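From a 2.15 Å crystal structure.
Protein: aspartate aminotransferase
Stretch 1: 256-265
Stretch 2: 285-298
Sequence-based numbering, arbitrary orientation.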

ATOM      1  N   SER B 256      18.420  -4.102   3.330  1.00 14.55           N
ATOM      2  CA  SER B 256      17.695  -5.275   3.809  1.00 15.13           C
ATOM      3  C   SER B 256      16.514  -4.909   4.725  1.00 15.40           C
ATOM      4  O   SER B 256      16.171  -5.655   5.631  1.00 15.05           O
ATOM      5  N   LEU B 257      15.872  -3.760   4.457  1.00 15.10           N
ATOM      6  CA  LEU B 257      14.724  -3.320   5.281  1.00 14.98           C
ATOM      7  C   LEU B 257      13.366  -3.637   4.617  1.00 14.69           C
ATOM      8  O   LEU B 257      12.336  -3.100   5.028  1.00 15.13           O
ATOM      9  N   SER B 258      13.355  -4.540   3.632  1.00 14.25           N
ATOM     10  CA  SER B 258      12.106  -4.855   2.907  1.00 14.78           C
ATOM     11  C   SER B 258      10.947  -5.137   3.861  1.00 13.94           C
ATOM     12  O   SER B 258       9.879  -4.641   3.656  1.00 13.53           O
ATOM     13  N   GLY B 259      11.214  -5.832   4.963  1.00 14.65           N
ATOM     14  CA  GLY B 259      10.156  -6.236   5.924  1.00 15.01           C
ATOM     15  C   GLY B 259       9.412  -5.082   6.596  1.00 15.69           C
ATOM     16  O   GLY B 259       8.309  -5.264   7.100  1.00 15.20           O
ATOM     17  N   TYR B 260      10.037  -3.889   6.604  1.00 16.39           N
ATOM     18  CA  TYR B 260       9.398  -2.668   7.122  1.00 15.34           C
ATOM     19  C   TYR B 260       8.510  -1.965   6.084  1.00 15.66           C
ATOM     20  O   TYR B 260       7.658  -1.201   6.451  1.00 16.39           O
ATOM     21  N   ARG B 261       8.731  -2.247   4.791  1.00 15.36           N
ATOM     22  CA  ARG B 261       7.907  -1.732   3.677  1.00 14.28           C
ATOM     23  C   ARG B 261       7.974  -0.163   3.522  1.00 14.04           C
ATOM     24  O   ARG B 261       6.986   0.547   3.765  1.00 13.18           O
ATOM     25  N   LEU B 262       9.142   0.335   3.072  1.00 13.24           N
ATOM     26  CA  LEU B 262       9.403   1.761   2.971  1.00 13.39           C
ATOM     27  C   LEU B 262      10.032   2.107   1.655  1.00 13.37           C
ATOM     28  O   LEU B 262      10.877   1.377   1.154  1.00 13.53           O
ATOM     29  N   GLY B 263       9.566   3.207   1.059  1.00 13.11           N
ATOM     30  CA  GLY B 263      10.189   3.776  -0.104  1.00 12.49           C
ATOM     31  C   GLY B 263      10.005   5.245  -0.066  1.00 12.88           C
ATOM     32  O   GLY B 263       9.258   5.763   0.773  1.00 13.48           O
ATOM     33  N   VAL B 264      10.677   5.941  -0.968  1.00 13.14           N
ATOM     34  CA  VAL B 264      10.439   7.364  -1.149  1.00 12.48           C
ATOM     35  C   VAL B 264      10.381   7.717  -2.601  1.00 12.68           C
ATOM     36  O   VAL B 264      10.942   6.993  -3.455  1.00 13.86           O
ATOM     37  N   ALA B 265       9.706   8.830  -2.886  1.00 11.85           N
ATOM     38  CA  ALA B 265       9.729   9.455  -4.201  1.00 11.58           C
ATOM     39  C   ALA B 265       9.990  10.944  -4.031  1.00 11.99           C
ATOM     40  O   ALA B 265       9.527  11.557  -3.058  1.00 12.64           O
ATOM     41  N   ARG B 285      -0.983   5.931   4.537  1.00 14.22           N
ATOM     42  CA  ARG B 285       0.382   6.315   4.752  1.00 12.87           C
ATOM     43  C   ARG B 285       1.248   5.091   4.707  1.00 12.62           C
ATOM     44  O   ARG B 285       0.750   3.980   4.801  1.00 11.86           O
ATOM     45  N   ALA B 286       2.555   5.290   4.514  1.00 12.03           N
ATOM     46  CA  ALA B 286       3.528   4.277   4.894  1.00 11.56           C
ATOM     47  C   ALA B 286       3.355   4.011   6.393  1.00 11.98           C
ATOM     48  O   ALA B 286       3.155   4.951   7.169  1.00 12.44           O
ATOM     49  N   ALA B 287       3.448   2.748   6.800  1.00 12.60           N
ATOM     50  CA  ALA B 287       3.205   2.377   8.214  1.00 12.76           C
ATOM     51  C   ALA B 287       3.911   3.364   9.149  1.00 13.19           C
ATOM     52  O   ALA B 287       5.141   3.591   9.032  1.00 13.08           O
ATOM     53  N   GLY B 288       3.124   3.996  10.029  1.00 12.51           N
ATOM     54  CA  GLY B 288       3.645   4.989  10.946  1.00 13.06           C
ATOM     55  C   GLY B 288       4.893   4.534  11.684  1.00 12.56           C
ATOM     56  O   GLY B 288       5.899   5.230  11.677  1.00 12.53           O
ATOM     57  N   TYR B 289       4.833   3.354  12.290  1.00 12.73           N
ATOM     58  CA  TYR B 289       5.949   2.859  13.076  1.00 13.56           C
ATOM     59  C   TYR B 289       7.146   2.544  12.198  1.00 14.03           C
ATOM     60  O   TYR B 289       8.290   2.856  12.565  1.00 14.58           O
ATOM     61  N   SER B 290       6.890   1.960  11.019  1.00 14.94           N
ATOM     62  CA  SER B 290       7.967   1.644  10.056  1.00 14.26           C
ATOM     63  C   SER B 290       8.770   2.868   9.713  1.00 14.80           C
ATOM     64  O   SER B 290       9.983   2.786   9.560  1.00 15.63           O
ATOM     65  N   GLN B 291       8.098   4.014   9.591  1.00 15.57           N
ATOM     66  CA  GLN B 291       8.755   5.238   9.112  1.00 14.62           C
ATOM     67  C   GLN B 291       9.989   5.588   9.942  1.00 15.44           C
ATOM     68  O   GLN B 291      11.016   5.952   9.391  1.00 14.14           O
ATOM     69  N   ALA B 292       9.897   5.351  11.260  1.00 16.04           N
ATOM     70  CA  ALA B 292      10.958   5.618  12.196  1.00 15.93           C
ATOM     71  C   ALA B 292      12.308   5.017  11.817  1.00 16.15           C
ATOM     72  O   ALA B 292      13.320   5.587  12.190  1.00 16.42           O
ATOM     73  N   VAL B 293      12.341   3.859  11.114  1.00 15.08           N
ATOM     74  CA  VAL B 293      13.642   3.250  10.765  1.00 15.43           C
ATOM     75  C   VAL B 293      14.429   4.109   9.761  1.00 15.64           C
ATOM     76  O   VAL B 293      15.664   4.025   9.710  1.00 15.98           O
ATOM     77  N   LEU B 294      13.721   4.957   9.010  1.00 14.38           N
ATOM     78  CA  LEU B 294      14.349   5.857   8.046  1.00 14.96           C
ATOM     79  C   LEU B 294      15.186   6.942   8.683  1.00 16.02           C
ATOM     80  O   LEU B 294      15.996   7.556   7.997  1.00 16.40           O
ATOM     81  N   ARG B 295      15.023   7.177   9.997  1.00 16.28           N
ATOM     82  CA  ARG B 295      15.916   8.105  10.717  1.00 16.59           C
ATOM     83  C   ARG B 295      17.403   7.676  10.632  1.00 16.66           C
ATOM     84  O   ARG B 295      18.319   8.532  10.707  1.00 16.49           O
ATOM     85  N   GLY B 296      17.629   6.362  10.444  1.00 16.53           N
ATOM     86  CA  GLY B 296      18.976   5.803  10.278  1.00 17.58           C
ATOM     87  C   GLY B 296      19.479   5.697   8.827  1.00 17.38           C
ATOM     88  O   GLY B 296      20.631   5.329   8.609  1.00 16.99           O
ATOM     89  N   TRP B 297      18.607   5.979   7.847  1.00 16.26           N
ATOM     90  CA  TRP B 297      18.911   5.731   6.453  1.00 15.95           C
ATOM     91  C   TRP B 297      19.891   6.782   5.945  1.00 16.87           C
ATOM     92  O   TRP B 297      19.663   8.004   6.121  1.00 16.42           O
ATOM     93  N   PHE B 298      20.993   6.303   5.355  1.00 16.57           N
ATOM     94  CA  PHE B 298      22.153   7.135   4.946  1.00 17.24           C
ATOM     95  C   PHE B 298      22.958   7.683   6.128  1.00 19.10           C
ATOM     96  O   PHE B 298      23.806   8.547   5.948  1.00 20.68           O
TER

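L262 lies at the centre of the contact and has the largest area covered by the other stretch. Its side chain points toward stretch 2 with chi1 m and chi2 t, and its two methyls reach several partners. CD1 comes unusually close to V293 CG2, at 3.1 Å, and lies 3.9 Å from L294 CG, while L262 CD2 is 4.3 Å from A286 CB, a methyl too short to reach far from its own backbone. V293 (m) is the matching residue on stretch 2, because its branched CB presents two methyls in different directions. CG2 also meets L257 CD1 at 3.9 Å, whereas CG1 sits over one face of the Y260 ring, 3.9 Å from the ring centroid, in a CH-pi contact.

Farther along, V264 (m) sends CG2 to the edge of the W297 indole, 3.9 Å from CZ3; W297 has chi1 t.

Polar groups border this apolar core. S290 (m) points toward stretch 1, and its OG donates a 2.7 Å hydrogen bond to Y260 O; a serine is short enough to reach a backbone carbonyl where the two stretches run close. Water 1 bridges the backbones, donating to R261 O (2.8 Å from the water O) and accepting from A287 N (2.9 Å from the water O). Within stretch 2, the CA-to-CB bond of Q291 points away from stretch 1, and its NE2 donates to A286 O at 2.8 Å, a bond from the side chain to a backbone carbonyl five residues earlier.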

ATOM      1  CB  SER B 256      18.663  -6.272   4.500  1.00 16.35           C
ATOM      2  OG  SER B 256      19.489  -6.918   3.526  1.00 17.26           O
ATOM      3  CB  LEU B 257      14.834  -1.828   5.593  1.00 14.28           C
ATOM      4  CG  LEU B 257      16.087  -1.352   6.329  1.00 14.66           C
ATOM      5  CD1 LEU B 257      15.871   0.064   6.818  1.00 13.99           C
ATOM      6  CD2 LEU B 257      16.410  -2.246   7.481  1.00 12.62           C
ATOM      7  CB  SER B 258      12.292  -6.045   1.949  1.00 15.21           C
ATOM      8  OG  SER B 258      11.072  -6.325   1.244  1.00 16.10           O
ATOM      9  CB  TYR B 260      10.458  -1.715   7.662  1.00 14.96           C
ATOM     10  CG  TYR B 260      11.182  -2.241   8.921  1.00 13.96           C
ATOM     11  CD1 TYR B 260      10.604  -2.137  10.170  1.00 14.49           C
ATOM     12  CD2 TYR B 260      12.458  -2.757   8.843  1.00 14.17           C
ATOM     13  CE1 TYR B 260      11.274  -2.613  11.333  1.00 14.59           C
ATOM     14  CE2 TYR B 260      13.141  -3.218   9.998  1.00 15.09           C
ATOM     15  CZ  TYR B 260      12.533  -3.136  11.230  1.00 12.69           C
ATOM     16  OH  TYR B 260      13.196  -3.583  12.370  1.00 15.09           O
ATOM     17  CB  ARG B 261       6.461  -2.229   3.792  1.00 14.00           C
ATOM     18  CG  ARG B 261       5.628  -2.142   2.436  1.00 13.94           C
ATOM     19  CD  ARG B 261       5.520  -3.509   1.765  1.00 14.10           C
ATOM     20  NE  ARG B 261       6.826  -4.063   1.466  1.00 14.71           N
ATOM     21  CZ  ARG B 261       7.544  -3.819   0.375  1.00 14.24           C
ATOM     22  NH1 ARG B 261       7.057  -3.118  -0.638  1.00 15.93           N
ATOM     23  NH2 ARG B 261       8.759  -4.317   0.294  1.00 14.43           N
ATOM     24  CB  LEU B 262      10.326   2.233   4.119  1.00 14.39           C
ATOM     25  CG  LEU B 262       9.742   2.019   5.504  1.00 13.78           C
ATOM     26  CD1 LEU B 262      10.850   1.996   6.521  1.00 14.01           C
ATOM     27  CD2 LEU B 262       8.688   3.107   5.811  1.00 13.25           C
ATOM     28  CB  VAL B 264      11.525   8.233  -0.496  1.00 12.03           C
ATOM     29  CG1 VAL B 264      11.537   8.023   1.018  1.00 10.96           C
ATOM     30  CG2 VAL B 264      12.903   7.966  -1.152  1.00 10.26           C
ATOM     31  CB  ALA B 265       8.468   9.240  -4.899  1.00 10.30           C
ATOM     32  CB  ARG B 285       0.521   7.017   6.099  1.00 12.83           C
ATOM     33  CG  ARG B 285       0.051   6.168   7.332  1.00 13.78           C
ATOM     34  CD  ARG B 285       0.176   6.939   8.622  1.00 13.73           C
ATOM     35  NE  ARG B 285      -0.683   8.089   8.548  1.00 15.60           N
ATOM     36  CZ  ARG B 285      -2.007   8.089   8.767  1.00 15.55           C
ATOM     37  NH1 ARG B 285      -2.649   7.003   9.234  1.00 12.79           N
ATOM     38  NH2 ARG B 285      -2.688   9.201   8.545  1.00 15.00           N
ATOM     39  CB  ALA B 286       4.961   4.778   4.589  1.00 10.51           C
ATOM     40  CB  ALA B 287       3.671   0.949   8.496  1.00 12.43           C
ATOM     41  CB  TYR B 289       5.560   1.624  13.890  1.00 13.74           C
ATOM     42  CG  TYR B 289       4.503   1.870  14.983  1.00 14.38           C
ATOM     43  CD1 TYR B 289       4.559   2.976  15.807  1.00 14.78           C
ATOM     44  CD2 TYR B 289       3.489   0.954  15.207  1.00 16.04           C
ATOM     45  CE1 TYR B 289       3.608   3.185  16.778  1.00 16.88           C
ATOM     46  CE2 TYR B 289       2.545   1.148  16.206  1.00 15.17           C
ATOM     47  CZ  TYR B 289       2.594   2.262  16.963  1.00 15.40           C
ATOM     48  OH  TYR B 289       1.659   2.467  17.934  1.00 15.25           O
ATOM     49  CB  SER B 290       7.409   1.025   8.761  1.00 13.87           C
ATOM     50  OG  SER B 290       7.042  -0.318   8.956  1.00 13.47           O
ATOM     51  CB  GLN B 291       7.775   6.398   9.080  1.00 14.47           C
ATOM     52  CG  GLN B 291       6.780   6.332   7.913  1.00 14.01           C
ATOM     53  CD  GLN B 291       5.905   7.548   7.847  1.00 13.77           C
ATOM     54  OE1 GLN B 291       6.399   8.667   7.918  1.00 14.25           O
ATOM     55  NE2 GLN B 291       4.576   7.344   7.729  1.00 12.22           N
ATOM     56  CB  ALA B 292      10.547   5.123  13.673  1.00 16.03           C
ATOM     57  CB  VAL B 293      13.533   1.797  10.217  1.00 15.98           C
ATOM     58  CG1 VAL B 293      12.725   0.902  11.190  1.00 14.90           C
ATOM     59  CG2 VAL B 293      12.943   1.788   8.804  1.00 15.41           C
ATOM     60  CB  LEU B 294      13.285   6.520   7.139  1.00 13.74           C
ATOM     61  CG  LEU B 294      12.484   5.556   6.253  1.00 13.72           C
ATOM     62  CD1 LEU B 294      11.342   6.282   5.566  1.00 13.37           C
ATOM     63  CD2 LEU B 294      13.409   4.893   5.223  1.00 11.70           C
ATOM     64  CB  ARG B 295      15.477   8.253  12.176  1.00 16.42           C
ATOM     65  CG  ARG B 295      14.088   8.880  12.342  1.00 18.39           C
ATOM     66  CD  ARG B 295      13.809   9.313  13.817  1.00 23.31           C
ATOM     67  NE  ARG B 295      12.551  10.076  13.918  1.00 21.76           N
ATOM     68  CZ  ARG B 295      11.355   9.567  14.256  1.00 25.02           C
ATOM     69  NH1 ARG B 295      11.205   8.274  14.590  1.00 25.75           N
ATOM     70  NH2 ARG B 295      10.284  10.368  14.261  1.00 24.25           N
ATOM     71  CB  TRP B 297      17.627   5.748   5.601  1.00 15.24           C
ATOM     72  CG  TRP B 297      17.816   5.266   4.164  1.00 15.16           C
ATOM     73  CD1 TRP B 297      18.723   4.343   3.716  1.00 15.15           C
ATOM     74  CD2 TRP B 297      17.024   5.635   3.013  1.00 13.51           C
ATOM     75  NE1 TRP B 297      18.572   4.151   2.348  1.00 14.18           N
ATOM     76  CE2 TRP B 297      17.544   4.930   1.899  1.00 12.99           C
ATOM     77  CE3 TRP B 297      15.960   6.510   2.815  1.00 12.85           C
ATOM     78  CZ2 TRP B 297      17.027   5.073   0.621  1.00 13.19           C
ATOM     79  CZ3 TRP B 297      15.455   6.670   1.535  1.00 11.95           C
ATOM     80  CH2 TRP B 297      15.978   5.957   0.461  1.00 14.22           C
ATOM     81  CB  PHE B 298      21.729   8.279   3.996  1.00 16.67           C
ATOM     82  CG  PHE B 298      21.462   7.835   2.607  1.00 17.32           C
ATOM     83  CD1 PHE B 298      22.515   7.583   1.736  1.00 19.66           C
ATOM     84  CD2 PHE B 298      20.171   7.659   2.154  1.00 18.60           C
ATOM     85  CE1 PHE B 298      22.281   7.166   0.450  1.00 19.37           C
ATOM     86  CE2 PHE B 298      19.933   7.252   0.867  1.00 19.77           C
ATOM     87  CZ  PHE B 298      20.986   6.999   0.011  1.00 17.84           C
TER
HETATM   88  O   HOH W   1       4.448   0.783   4.844  1.00 13.82           O